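Universal stress protein (Archaeoglobus fulgidus, PDB 6HCD) is of unknown function, but belongs to the universal stress protein A family, whose members are associated with survival under stress and in many cases bind ATP. Local coordinates at residues V28-K33 against D107-F112; D36-V41 against L80-S85. One frame throughout, in Å; residues are numbered along the deposited sequence.

How the contacts relate
Both contacts belong to one alpha/beta domain, in which helices pack on a mostly parallel sheet, and their centres lie about 13 Å apart. Both segments of contact 2 (36-41 with 80-85) fall between those of contact 1 (28-33 with 107-112) in the sequence, and a short loop joins strand 27-30 to helix 36-52. Contact 1 joins that strand to helix 105-115, near the centre of the chain; contact 2 joins helix 36-52 to helix 70-89. They touch at several points, among them Val29 CG2 against Val41 CG1 (3.3 Å) and Lys33 O against Ala38 CB (3.3 Å). Val28 and Ala30 serve one side of the strand while Val29 faces helix 36-52, the three-layer principle of such folds.

Contact 1 of 2, residues V28-K33 against D107-F112; sequences VVAVDK and DDIVDF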
# COMPACT_ATOMS: atom_id res chain seq x y z
N VAL A 28 1.29 3.46 11.12
CA VAL A 28 0.32 4.56 11.14
C VAL A 28 -0.90 4.12 10.35
O VAL A 28 -0.76 3.64 9.23
CB VAL A 28 0.92 5.85 10.56
CG1 VAL A 28 -0.13 6.92 10.28
CG2 VAL A 28 2.02 6.40 11.45
N VAL A 29 -2.09 4.28 10.93
CA VAL A 29 -3.32 3.94 10.26
C VAL A 29 -4.21 5.18 10.25
O VAL A 29 -4.41 5.82 11.28
CB VAL A 29 -3.99 2.70 10.89
CG1 VAL A 29 -4.28 2.87 12.36
CG2 VAL A 29 -5.24 2.32 10.12
N ALA A 30 -4.67 5.57 9.06
CA ALA A 30 -5.57 6.69 8.88
C ALA A 30 -7.01 6.16 8.80
O ALA A 30 -7.30 5.30 7.99
CB ALA A 30 -5.19 7.45 7.64
N VAL A 31 -7.89 6.69 9.65
CA VAL A 31 -9.30 6.26 9.67
C VAL A 31 -10.19 7.49 9.50
O VAL A 31 -9.95 8.52 10.13
CB VAL A 31 -9.64 5.48 10.95
CG1 VAL A 31 -8.90 4.16 11.00
CG2 VAL A 31 -9.37 6.29 12.20
N ASP A 32 -11.23 7.37 8.66
CA ASP A 32 -12.16 8.46 8.43
C ASP A 32 -13.27 8.39 9.49
O ASP A 32 -13.36 9.23 10.36
CB ASP A 32 -12.69 8.44 7.00
CG ASP A 32 -13.62 9.60 6.66
OD1 ASP A 32 -13.49 10.67 7.31
OD2 ASP A 32 -14.50 9.42 5.79
N LYS A 33 -14.08 7.33 9.43
CA LYS A 33 -15.29 7.19 10.22
C LYS A 33 -15.38 5.76 10.73
O LYS A 33 -14.58 4.90 10.38
CB LYS A 33 -16.52 7.58 9.40
CG LYS A 33 -16.67 6.88 8.05
CD LYS A 33 -17.82 7.38 7.21
CE LYS A 33 -18.38 6.32 6.28
NZ LYS A 33 -19.47 6.86 5.44
N ASP A 107 -1.93 15.66 3.30
CA ASP A 107 -0.64 16.28 3.70
C ASP A 107 -0.38 16.02 5.19
O ASP A 107 0.76 15.78 5.61
CB ASP A 107 -0.62 17.79 3.47
CG ASP A 107 -0.65 18.19 2.01
OD1 ASP A 107 0.22 17.72 1.27
OD2 ASP A 107 -1.53 18.98 1.64
N ASP A 108 -1.45 16.10 5.99
CA ASP A 108 -1.38 15.92 7.42
C ASP A 108 -0.91 14.50 7.75
O ASP A 108 -0.04 14.31 8.60
CB ASP A 108 -2.74 16.21 8.05
CG ASP A 108 -2.68 16.88 9.41
OD1 ASP A 108 -1.58 17.19 9.86
OD2 ASP A 108 -3.74 17.10 10.00
N ILE A 109 -1.53 13.50 7.11
CA ILE A 109 -1.23 12.09 7.34
C ILE A 109 0.22 11.81 6.91
O ILE A 109 0.96 11.15 7.62
CB ILE A 109 -2.26 11.20 6.59
CG1 ILE A 109 -3.65 11.30 7.23
CG2 ILE A 109 -1.79 9.77 6.49
CD1 ILE A 109 -4.79 10.94 6.30
N VAL A 110 0.59 12.31 5.74
CA VAL A 110 1.91 12.06 5.15
C VAL A 110 3.00 12.68 6.05
O VAL A 110 4.02 12.04 6.35
CB VAL A 110 1.95 12.58 3.70
CG1 VAL A 110 3.35 12.94 3.22
CG2 VAL A 110 1.27 11.59 2.75
N ASP A 111 2.77 13.92 6.50
CA ASP A 111 3.74 14.61 7.35
C ASP A 111 3.85 13.91 8.71
O ASP A 111 4.93 13.73 9.22
CB ASP A 111 3.36 16.09 7.53
CG ASP A 111 3.56 16.90 6.26
OD1 ASP A 111 4.18 16.39 5.31
OD2 ASP A 111 3.06 18.03 6.24
N PHE A 112 2.70 13.51 9.29
CA PHE A 112 2.68 12.78 10.55
C PHE A 112 3.54 11.51 10.45
O PHE A 112 4.34 11.23 11.35
CB PHE A 112 1.26 12.41 10.97
CG PHE A 112 1.20 11.69 12.29
CD1 PHE A 112 1.30 12.40 13.48
CD2 PHE A 112 1.09 10.31 12.35
CE1 PHE A 112 1.26 11.74 14.69
CE2 PHE A 112 1.04 9.65 13.57
CZ PHE A 112 1.15 10.37 14.74
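The aromatic ring of Phe112 meets strand 27-30 with its edge: Val28 CG2 lies near the ring plane, 4.0 Å from CE2. Val28 CG1 approaches the same CD2-CE2 edge from the other side of the ring plane, 4.2 Å from Phe112 CD2, so that the two methyls straddle it. His97 is a second ring that meets Phe112, its plane turned by about 50°. With CG anti to the backbone N (chi1 -179°), the ring runs past Val28 and turns its CD2-CE2 edge to the two methyls.

One helical turn earlier, Ile109 makes the other half of the contact. Its CD1 methyl ends 3.8 Å from Ala30 CB, and CG1 follows at 4.2 Å from the same carbon. The short side chain of Ala30 is consistent with the closer approach here: the CA atoms of Ala30 and Ile109 are 7.1 Å apart, against 8.6 Å between those of Val28 and Phe112. No hydrogen bond spans the two segments; apolar side chains alone join them, a small but largely buried interface of 168 Å². The i, i+3 pair on the helix meets the i, i+2 pair on the strand in reverse order, so the two segments run in opposite directions, as expected of a helix between parallel strands.

Val28 also touches Val116 and Ala118 beyond the helix, and Phe112 touches Val59 of strand 56-62 and Leu99 of strand 94-100. Backbone bonds tie strand 27-30 to strand 56-62 on one side and to strand 120-128 on the other, so the helix packed on it lies over the middle of the sheet.

Contact 2 of 2, residues D36-V41 against L80-S85; sequences DRAERV and LSWAVS
Trp82 points the six-membered end of its indole at Ala38 and Glu39, between the helices of two successive beta-alpha-beta crossovers (27-30, 36-52, 56-62, 70-89, 94-100), which lie on one side of the Rossmann-like parallel sheet. The ring presents its edge: Ala38 CB lies in the ring plane, 3.8 Å from CH2. Beside it Glu39 CG is closer still, 3.4 Å from Trp82 CZ2, a tight apolar approach by the aliphatic part of an acidic side chain. The carboxylate continues past the same edge, nearly coplanar with the indole at 23°, and its OE2 comes to 3.9 Å from Trp82 CZ2. Leu42 and Lys34 touch the indole as well.

Glu39 is extended beyond CG, which carries its carboxylate along the rim of the ring; in Trp82, CG anti to the backbone N (chi1 166°) sends the indole across to helix 36-52. Replacing Trp82 with an alanine would probably open a gap between the helices and leave Ala38 CB and Glu39 CG without the ring edge they pack against.

Farther out, Glu39 OE1 has a long, weak ion pair with Arg43. Ala83 packs on Leu42 and on Val58 of strand 56-62, joining the helix pair to the sheet. On the tryptophan's own helix, Ser85 OG donates a hydrogen bond of 2.8 Å to Trp82 O, tilted 19° from the carbonyl plane.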
# COMPACT_ATOMS: atom_id res chain seq x y z
N ASP A 36 -17.31 -0.57 8.31
CA ASP A 36 -16.81 -1.90 8.03
C ASP A 36 -15.43 -1.78 7.38
O ASP A 36 -14.53 -2.55 7.71
CB ASP A 36 -17.81 -2.72 7.21
CG ASP A 36 -19.10 -3.09 7.96
OD1 ASP A 36 -19.31 -2.60 9.09
OD2 ASP A 36 -19.89 -3.88 7.41
N ARG A 37 -15.25 -0.82 6.47
CA ARG A 37 -13.96 -0.63 5.80
C ARG A 37 -12.89 -0.26 6.83
O ARG A 37 -11.78 -0.82 6.81
CB ARG A 37 -14.02 0.44 4.69
CG ARG A 37 -12.69 0.57 3.96
CD ARG A 37 -12.69 1.36 2.65
NE ARG A 37 -12.65 2.80 2.91
CZ ARG A 37 -13.65 3.65 2.64
NH1 ARG A 37 -13.50 4.94 2.90
NH2 ARG A 37 -14.79 3.22 2.13
N ALA A 38 -13.20 0.70 7.71
CA ALA A 38 -12.25 1.15 8.72
C ALA A 38 -11.81 -0.05 9.58
O ALA A 38 -10.64 -0.20 9.87
CB ALA A 38 -12.85 2.26 9.55
N GLU A 39 -12.76 -0.92 9.92
CA GLU A 39 -12.47 -2.12 10.72
C GLU A 39 -11.46 -3.02 10.00
O GLU A 39 -10.56 -3.54 10.64
CB GLU A 39 -13.73 -2.95 10.98
CG GLU A 39 -14.67 -2.37 12.00
CD GLU A 39 -15.92 -3.22 12.20
OE1 GLU A 39 -16.15 -4.16 11.41
OE2 GLU A 39 -16.67 -2.94 13.14
N ARG A 40 -11.63 -3.22 8.69
CA ARG A 40 -10.74 -4.08 7.90
C ARG A 40 -9.34 -3.45 7.85
O ARG A 40 -8.33 -4.18 7.96
CB ARG A 40 -11.27 -4.31 6.49
CG ARG A 40 -12.51 -5.20 6.42
CD ARG A 40 -12.93 -5.53 5.00
NE ARG A 40 -13.25 -4.35 4.20
CZ ARG A 40 -14.46 -3.82 4.07
NH1 ARG A 40 -15.50 -4.31 4.73
NH2 ARG A 40 -14.62 -2.80 3.24
N VAL A 41 -9.30 -2.12 7.69
CA VAL A 41 -8.05 -1.35 7.68
C VAL A 41 -7.31 -1.58 8.99
O VAL A 41 -6.11 -1.88 9.01
CB VAL A 41 -8.33 0.14 7.41
CG1 VAL A 41 -7.09 1.00 7.67
CG2 VAL A 41 -8.81 0.37 5.97
N LEU A 80 -11.46 7.60 16.83
CA LEU A 80 -10.10 7.20 17.24
C LEU A 80 -10.15 6.27 18.46
O LEU A 80 -9.38 5.32 18.56
CB LEU A 80 -9.27 8.45 17.55
CG LEU A 80 -8.91 9.30 16.33
CD1 LEU A 80 -8.18 10.53 16.76
CD2 LEU A 80 -8.09 8.51 15.35
N SER A 81 -11.04 6.59 19.41
CA SER A 81 -11.21 5.77 20.60
C SER A 81 -11.68 4.36 20.21
O SER A 81 -11.19 3.35 20.69
CB SER A 81 -12.15 6.46 21.57
OG SER A 81 -12.42 5.60 22.66
N TRP A 82 -12.67 4.31 19.32
CA TRP A 82 -13.18 3.06 18.76
C TRP A 82 -12.06 2.31 18.04
O TRP A 82 -11.87 1.12 18.21
CB TRP A 82 -14.35 3.38 17.84
CG TRP A 82 -14.78 2.27 16.94
CD1 TRP A 82 -15.65 1.26 17.25
CD2 TRP A 82 -14.44 2.09 15.56
NE1 TRP A 82 -15.85 0.46 16.16
CE2 TRP A 82 -15.11 0.93 15.11
CE3 TRP A 82 -13.60 2.78 14.66
CZ2 TRP A 82 -14.97 0.46 13.80
CZ3 TRP A 82 -13.45 2.29 13.39
CH2 TRP A 82 -14.11 1.13 12.97
N ALA A 83 -11.31 3.02 17.20
CA ALA A 83 -10.26 2.40 16.40
C ALA A 83 -9.20 1.75 17.30
O ALA A 83 -8.77 0.65 17.02
CB ALA A 83 -9.65 3.42 15.47
N VAL A 84 -8.77 2.45 18.36
CA VAL A 84 -7.76 1.92 19.29
C VAL A 84 -8.30 0.66 20.00
O VAL A 84 -7.56 -0.29 20.25
CB VAL A 84 -7.28 3.00 20.27
CG1 VAL A 84 -6.62 2.40 21.52
CG2 VAL A 84 -6.37 4.02 19.58
N SER A 85 -9.61 0.63 20.30
CA SER A 85 -10.21 -0.54 20.94
C SER A 85 -10.12 -1.74 19.99
O SER A 85 -9.82 -2.85 20.41
CB SER A 85 -11.61 -0.25 21.45
OG SER A 85 -12.58 -0.38 20.42